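Side-chain contacts in manganese-binding protein (Chlamydia trachomatis, PDB 6NSI), which binds iron, manganese and nickel ions, with a preference for iron(II), and delivers them to the membrane permease of an ABC transporter for import into the cell: residues P256-S259 with D260-C263; T269-H272 with N273-I277; L164-H168 with N169-Y173. All blocks are in the same frame, centred on the assembly; numbering follows the deposited sequence.

Contact 1 of 3, residues P256-S259 with D260-C263; sequences PLYS and DNVC. With FE (Fe (III) ion), chain B.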
loop_
_atom_site.group_PDB
_atom_site.type_symbol
_atom_site.label_atom_id
_atom_site.label_comp_id
_atom_site.label_asym_id
_atom_site.label_seq_id
_atom_site.Cartn_x
_atom_site.Cartn_y
_atom_site.Cartn_z
ATOM N N PRO A 256 -9.422 2.302 12.134
ATOM C CA PRO A 256 -8.161 2.762 11.542
ATOM C C PRO A 256 -7.987 2.190 10.146
ATOM O O PRO A 256 -8.539 1.139 9.805
ATOM C CB PRO A 256 -7.092 2.230 12.509
ATOM C CG PRO A 256 -7.709 1.013 13.129
ATOM C CD PRO A 256 -9.217 1.253 13.156
ATOM N N LEU A 257 -7.231 2.914 9.323
ATOM C CA LEU A 257 -6.835 2.384 8.033
ATOM C C LEU A 257 -5.528 1.619 8.189
ATOM O O LEU A 257 -4.770 1.830 9.133
ATOM C CB LEU A 257 -6.676 3.511 7.014
ATOM C CG LEU A 257 -7.899 4.379 6.696
ATOM C CD1 LEU A 257 -7.474 5.464 5.687
ATOM C CD2 LEU A 257 -9.010 3.525 6.092
ATOM N N TYR A 258 -5.271 0.713 7.262
ATOM C CA TYR A 258 -4.009 -0.021 7.262
ATOM C C TYR A 258 -3.196 0.462 6.072
ATOM O O TYR A 258 -3.515 0.143 4.925
ATOM C CB TYR A 258 -4.256 -1.525 7.238
ATOM C CG TYR A 258 -4.857 -1.970 8.548
ATOM C CD1 TYR A 258 -6.209 -1.747 8.828
ATOM C CD2 TYR A 258 -4.078 -2.572 9.524
ATOM C CE1 TYR A 258 -6.765 -2.130 10.044
ATOM C CE2 TYR A 258 -4.628 -2.954 10.735
ATOM C CZ TYR A 258 -5.969 -2.732 10.989
ATOM O OH TYR A 258 -6.511 -3.119 12.203
ATOM N N SER A 259 -2.161 1.249 6.357
ATOM C CA SER A 259 -1.351 1.879 5.324
ATOM C C SER A 259 -0.161 1.006 4.923
ATOM O O SER A 259 0.008 0.665 3.749
ATOM C CB SER A 259 -0.850 3.231 5.837
ATOM O OG SER A 259 -0.085 3.025 7.018
ATOM N N ASP A 260 0.686 0.657 5.888
ATOM C CA ASP A 260 1.955 0.004 5.613
ATOM C C ASP A 260 1.943 -1.465 6.009
ATOM O O ASP A 260 2.985 -2.136 5.941
ATOM C CB ASP A 260 3.085 0.736 6.336
ATOM C CG ASP A 260 3.421 2.086 5.706
ATOM O OD1 ASP A 260 3.122 2.317 4.503
ATOM O OD2 ASP A 260 4.005 2.922 6.429
ATOM N N ASN A 261 0.797 -1.983 6.438
ATOM C CA ASN A 261 0.747 -3.345 6.935
ATOM C C ASN A 261 -0.631 -3.921 6.638
ATOM O O ASN A 261 -1.465 -3.291 5.986
ATOM C CB ASN A 261 1.092 -3.410 8.431
ATOM C CG ASN A 261 0.041 -2.727 9.322
ATOM O OD1 ASN A 261 -0.724 -1.874 8.872
ATOM N ND2 ASN A 261 0.030 -3.087 10.602
ATOM N N VAL A 262 -0.835 -5.131 7.139
ATOM C CA VAL A 262 -2.044 -5.964 6.907
ATOM C C VAL A 262 -2.709 -6.287 8.251
ATOM O O VAL A 262 -1.992 -6.404 9.224
ATOM C CB VAL A 262 -1.563 -7.235 6.187
ATOM C CG1 VAL A 262 -2.283 -8.508 6.583
ATOM C CG2 VAL A 262 -1.448 -7.066 4.689
ATOM N N CYS A 263 -4.037 -6.390 8.287
ATOM C CA CYS A 263 -4.725 -6.793 9.532
ATOM C C CYS A 263 -4.760 -8.323 9.597
ATOM O O CYS A 263 -3.886 -8.874 10.215
ATOM C CB CYS A 263 -6.144 -6.256 9.567
ATOM S SG CYS A 263 -6.916 -6.435 11.191
HETATM FE FE FE B . 4.155 4.072 4.284
HETATM O O HOH W 1 -0.947 0.699 8.855
#

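Contact 2 of 3, residues T269-H272 with N273-I277; sequences TFQH and NVRTI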
loop_
_atom_site.group_PDB
_atom_site.type_symbol
_atom_site.label_atom_id
_atom_site.label_comp_id
_atom_site.label_asym_id
_atom_site.label_seq_id
_atom_site.Cartn_x
_atom_site.Cartn_y
_atom_site.Cartn_z
ATOM N N THR A 269 -7.867 -6.631 4.132
ATOM C CA THR A 269 -7.425 -5.304 4.558
ATOM C C THR A 269 -7.805 -4.244 3.527
ATOM O O THR A 269 -8.324 -3.177 3.882
ATOM C CB THR A 269 -5.914 -5.302 4.793
ATOM O OG1 THR A 269 -5.593 -6.226 5.838
ATOM C CG2 THR A 269 -5.463 -3.904 5.211
ATOM N N PHE A 270 -7.552 -4.527 2.245
ATOM C CA PHE A 270 -8.006 -3.650 1.169
ATOM C C PHE A 270 -9.512 -3.423 1.257
ATOM O O PHE A 270 -9.993 -2.282 1.175
ATOM C CB PHE A 270 -7.613 -4.254 -0.186
ATOM C CG PHE A 270 -8.109 -3.467 -1.376
ATOM C CD1 PHE A 270 -7.384 -2.383 -1.856
ATOM C CD2 PHE A 270 -9.295 -3.830 -2.029
ATOM C CE1 PHE A 270 -7.830 -1.662 -2.953
ATOM C CE2 PHE A 270 -9.751 -3.116 -3.139
ATOM C CZ PHE A 270 -9.019 -2.029 -3.600
ATOM N N GLN A 271 -10.276 -4.503 1.452
ATOM C CA GLN A 271 -11.723 -4.363 1.597
ATOM C C GLN A 271 -12.070 -3.458 2.776
ATOM O O GLN A 271 -12.892 -2.540 2.644
ATOM C CB GLN A 271 -12.376 -5.733 1.764
ATOM C CG GLN A 271 -12.216 -6.635 0.543
ATOM C CD GLN A 271 -12.845 -8.013 0.729
ATOM O OE1 GLN A 271 -12.555 -8.724 1.696
ATOM N NE2 GLN A 271 -13.713 -8.396 -0.207
ATOM N N HIS A 272 -11.446 -3.699 3.939
ATOM C CA HIS A 272 -11.723 -2.876 5.114
ATOM C C HIS A 272 -11.420 -1.403 4.848
ATOM O O HIS A 272 -12.191 -0.518 5.253
ATOM C CB HIS A 272 -10.912 -3.362 6.321
ATOM C CG HIS A 272 -10.891 -2.380 7.455
ATOM N ND1 HIS A 272 -11.739 -2.475 8.541
ATOM C CD2 HIS A 272 -10.144 -1.264 7.656
ATOM C CE1 HIS A 272 -11.503 -1.469 9.366
ATOM N NE2 HIS A 272 -10.547 -0.716 8.849
ATOM N N ASN A 273 -10.284 -1.120 4.195
ATOM C CA ASN A 273 -9.927 0.262 3.892
ATOM C C ASN A 273 -10.983 0.911 3.008
ATOM O O ASN A 273 -11.373 2.061 3.234
ATOM C CB ASN A 273 -8.564 0.319 3.207
ATOM C CG ASN A 273 -7.401 0.218 4.192
ATOM O OD1 ASN A 273 -7.569 0.370 5.408
ATOM N ND2 ASN A 273 -6.215 -0.020 3.664
ATOM N N VAL A 274 -11.451 0.183 1.989
ATOM C CA VAL A 274 -12.438 0.752 1.074
ATOM C C VAL A 274 -13.762 0.978 1.794
ATOM O O VAL A 274 -14.399 2.024 1.627
ATOM C CB VAL A 274 -12.599 -0.153 -0.165
ATOM C CG1 VAL A 274 -13.824 0.268 -0.988
ATOM C CG2 VAL A 274 -11.329 -0.096 -1.020
ATOM N N ARG A 275 -14.198 0.004 2.601
ATOM C CA ARG A 275 -15.424 0.162 3.378
ATOM C C ARG A 275 -15.329 1.367 4.306
ATOM O O ARG A 275 -16.233 2.205 4.347
ATOM C CB ARG A 275 -15.698 -1.105 4.194
ATOM C CG ARG A 275 -16.283 -2.257 3.391
ATOM C CD ARG A 275 -16.470 -3.535 4.242
ATOM N NE ARG A 275 -16.140 -4.731 3.466
ATOM C CZ ARG A 275 -17.017 -5.400 2.718
ATOM N NH1 ARG A 275 -18.286 -4.995 2.661
ATOM N NH2 ARG A 275 -16.633 -6.477 2.027
ATOM N N THR A 276 -14.231 1.453 5.065
ATOM C CA THR A 276 -14.023 2.561 5.990
ATOM C C THR A 276 -14.054 3.908 5.266
ATOM O O THR A 276 -14.794 4.817 5.655
ATOM C CB THR A 276 -12.703 2.351 6.736
ATOM O OG1 THR A 276 -12.779 1.104 7.444
ATOM C CG2 THR A 276 -12.426 3.500 7.754
ATOM N N ILE A 277 -13.285 4.045 4.187
ATOM C CA ILE A 277 -13.240 5.337 3.504
ATOM C C ILE A 277 -14.595 5.666 2.877
ATOM O O ILE A 277 -15.084 6.798 2.987
ATOM C CB ILE A 277 -12.095 5.333 2.474
ATOM C CG1 ILE A 277 -10.756 5.280 3.230
ATOM C CG2 ILE A 277 -12.182 6.555 1.500
ATOM C CD1 ILE A 277 -9.560 5.241 2.343
#

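Contact 3 of 3, residues L164-H168 with N169-Y173; sequences LVTGH and NAFSY. With FE (Fe (III) ion), chain B.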
loop_
_atom_site.group_PDB
_atom_site.type_symbol
_atom_site.label_atom_id
_atom_site.label_comp_id
_atom_site.label_asym_id
_atom_site.label_seq_id
_atom_site.Cartn_x
_atom_site.Cartn_y
_atom_site.Cartn_z
ATOM N N LEU A 164 -9.168 13.107 1.169
ATOM C CA LEU A 164 -8.727 12.021 2.040
ATOM C C LEU A 164 -7.569 12.492 2.919
ATOM O O LEU A 164 -6.435 12.646 2.442
ATOM C CB LEU A 164 -8.322 10.801 1.208
ATOM C CG LEU A 164 -7.790 9.599 1.997
ATOM C CD1 LEU A 164 -8.824 9.097 3.015
ATOM C CD2 LEU A 164 -7.385 8.515 1.018
ATOM N N VAL A 165 -7.849 12.692 4.205
ATOM C CA VAL A 165 -6.848 13.162 5.160
ATOM C C VAL A 165 -6.397 11.966 5.992
ATOM O O VAL A 165 -7.195 11.383 6.733
ATOM C CB VAL A 165 -7.403 14.284 6.059
ATOM C CG1 VAL A 165 -6.321 14.755 7.049
ATOM C CG2 VAL A 165 -7.918 15.464 5.217
ATOM N N THR A 166 -5.126 11.594 5.881
ATOM C CA THR A 166 -4.602 10.428 6.582
ATOM C C THR A 166 -3.363 10.788 7.395
ATOM O O THR A 166 -2.899 11.929 7.396
ATOM C CB THR A 166 -4.245 9.304 5.608
ATOM O OG1 THR A 166 -3.128 9.730 4.808
ATOM C CG2 THR A 166 -5.449 8.973 4.720
ATOM N N GLY A 167 -2.838 9.771 8.098
ATOM C CA GLY A 167 -1.698 9.984 8.974
ATOM C C GLY A 167 -0.421 10.304 8.215
ATOM O O GLY A 167 0.266 11.285 8.532
ATOM N N HIS A 168 -0.052 9.450 7.243
ATOM C CA HIS A 168 1.026 9.773 6.315
ATOM C C HIS A 168 0.552 9.525 4.891
ATOM O O HIS A 168 -0.584 9.107 4.655
ATOM C CB HIS A 168 2.341 9.027 6.641
ATOM C CG HIS A 168 2.413 7.585 6.213
ATOM N ND1 HIS A 168 1.592 6.599 6.732
ATOM C CD2 HIS A 168 3.308 6.944 5.414
ATOM C CE1 HIS A 168 1.941 5.426 6.226
ATOM N NE2 HIS A 168 2.976 5.608 5.428
ATOM N N ASN A 169 1.445 9.826 3.950
ATOM C CA ASN A 169 1.150 9.818 2.516
ATOM C C ASN A 169 1.324 8.399 1.963
ATOM O O ASN A 169 2.265 8.080 1.243
ATOM C CB ASN A 169 2.043 10.825 1.794
ATOM C CG ASN A 169 1.692 10.964 0.333
ATOM O OD1 ASN A 169 0.612 10.541 -0.096
ATOM N ND2 ASN A 169 2.608 11.537 -0.452
ATOM N N ALA A 170 0.369 7.543 2.321
ATOM C CA ALA A 170 0.341 6.163 1.866
ATOM C C ALA A 170 -0.778 5.886 0.871
ATOM O O ALA A 170 -0.839 4.777 0.332
ATOM C CB ALA A 170 0.191 5.204 3.060
ATOM N N PHE A 171 -1.656 6.855 0.606
ATOM C CA PHE A 171 -2.826 6.618 -0.231
ATOM C C PHE A 171 -2.847 7.497 -1.484
ATOM O O PHE A 171 -3.917 7.748 -2.056
ATOM C CB PHE A 171 -4.098 6.801 0.596
ATOM C CG PHE A 171 -4.182 5.849 1.777
ATOM C CD1 PHE A 171 -3.697 6.224 3.026
ATOM C CD2 PHE A 171 -4.728 4.579 1.625
ATOM C CE1 PHE A 171 -3.770 5.351 4.112
ATOM C CE2 PHE A 171 -4.804 3.694 2.705
ATOM C CZ PHE A 171 -4.334 4.082 3.951
ATOM N N SER A 172 -1.679 7.953 -1.947
ATOM C CA SER A 172 -1.673 8.754 -3.170
ATOM C C SER A 172 -2.126 7.942 -4.385
ATOM O O SER A 172 -2.891 8.444 -5.221
ATOM C CB SER A 172 -0.287 9.361 -3.409
ATOM O OG SER A 172 -0.089 10.486 -2.565
ATOM N N TYR A 173 -1.657 6.696 -4.523
ATOM C CA TYR A 173 -2.107 5.877 -5.653
ATOM C C TYR A 173 -3.600 5.583 -5.562
ATOM O O TYR A 173 -4.328 5.673 -6.560
ATOM C CB TYR A 173 -1.311 4.572 -5.715
ATOM C CG TYR A 173 0.141 4.795 -6.051
ATOM C CD1 TYR A 173 1.103 4.855 -5.046
ATOM C CD2 TYR A 173 0.549 4.947 -7.366
ATOM C CE1 TYR A 173 2.437 5.053 -5.345
ATOM C CE2 TYR A 173 1.874 5.159 -7.679
ATOM C CZ TYR A 173 2.819 5.206 -6.672
ATOM O OH TYR A 173 4.146 5.412 -6.983
HETATM FE FE FE B . 4.155 4.072 4.284
#

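Contact 1 of 3, residues P256-S259 with D260-C263
Tyr258 lies against the backbone and side chains of Asn261 and Cys263, which the chain brings back alongside it after Ser259 and Asp260. At its root, CB of Tyr258 sits 3.5 Å from the carbonyl O of Asn261. Farther out, CD2 meets Asn261 OD1 at 3.5 Å, the oxygen approaching the rim almost level with the ring, with ring and amide planes 29° apart. Across CE2 and CZ the ring turns one face to Cys263: CB of Cys263 stands over it, 4.0 Å from the centroid, a CH-pi contact displaced toward the rim. At the tip, Tyr258 OH is 3.5 Å from Cys263 SG. With SG anti to the backbone N (chi1 -169°), the sulfur reaches the hydroxyl end of the ring obliquely, a Cys sulfur-aromatic contact. This is the loop between strand 251-252 and helix 266-280 that gives the solute-binding protein its carboxylate ligand: Asp260 grips the iron(III) ion with both oxygens, OD1 at 2.0 Å and OD2 at 2.4 Å, alongside His36, His102 and His168. A water bridges the loop, accepting from Ser259 N and donating to Asn261 OD1 at 2.6 Å. The other end of that amide, ND2, is held by Gly31 O and Asp230, while Ser259 OG bonds to Glu229.

Contact 2 of 3, residues T269-H272 with N273-I277
Phe270 turns one ring face to Val274, whose CG2 lies 4.1 Å from the centroid and close to the ring normal. The methyl is displaced toward the rim, near CE2 and CZ, in a CH-pi contact one helical turn along. Across the helix axis, His272 and Thr276 meet in a polar counterpart. OG1 of Thr276 hovers over one face of the imidazole, toward the rim and 3.2 Å from His272 NE2, and the same hydroxyl donates to the carbonyl O of His272 at 2.8 Å. Because OG1 sits beside its own backbone N (chi1 -59°), it can fold back onto the preceding turn. It lies 37° out of the carbonyl plane, while Thr276 N approaches from the opposite face, so two donors grip one oxygen. Asn273 OD1 lies at the imidazole edge, in its plane, and bonds to Tyr258 N; the imidazole's NE2 is satisfied by the loop residue Pro256. Gln271 and Arg275 run side by side, their amide and guanidinium planes 70° apart. The residues from Thr269 to Ile277 belong to helix 266-280: Phe270 and Val274 pack against helices 129-154 and 172-178, whereas His272, Asn273 and Thr276 touch the loop that follows strand 251-252.

Contact 3 of 3, residues L164-H168 with N169-Y173
Asn169, directly after His168, is the centre of an inverse gamma turn, closed by a weak hydrogen bond from Ala170 N to His168 O at 3.0 Å. Thr166 OG1 donates to that same His168 oxygen at 2.6 Å, tilted 33° from the carbonyl plane, which links the residues on both sides of Gly167. The amide oxygen of Asn169 accepts from Ser172 OG on a lone pair, in the carbonyl plane, while its ND2 bonds to Glu95. Ala170 comes next, and its methyl sits over one face of the His168 imidazole, 3.9 Å from the ring centroid, a CH-pi contact on the side of CE1 and NE2. Phe171, at the N-cap position of helix 172-178, points back toward residues 164-168. Its CB meets Leu164 CD2 at 3.7 Å, the two side chains crossing at about a right angle, and its CD1 meets Thr166 CG2, also at 3.7 Å, obliquely to the ring. Ser172 then begins the helix. The His168 ring, with CG tucked over its own backbone (chi1 78°), sends NE2 to the iron(III) ion at 2.2 Å, while ND1 bonds to Glu229, a second-shell carboxylate that would hold the ring's rotation. Such a histidine on the loop between a strand and a helix supplies one ligand of the metal site, completed by His36, His102 and Asp260, in this solute-binding protein.

In the fold
Contacts 1 and 3 converge on the iron(III) ion, each supplying one ligand residue, and Asp260 OD2 lies 3.0 Å from His168 NE2, the two being adjacent ligands of the metal. Their loops also pack directly: Ser259 CB is 3.6 Å from Ala170 CB, and Leu257 CD1 is 3.8 Å from Phe171 CZ. Contact 2 stands back from the site, with the Asn273 side chain about 11 Å from the iron, but it holds residues 256-263 at both ends of that segment, through Pro256 O to His272 NE2 and Cys263 N to Thr269 OG1, each 2.9 Å and probably a hydrogen bond. Contacts 2 and 3 meet more lightly, Ile277 CD1 lying 4.0 Å from Leu164 CD1.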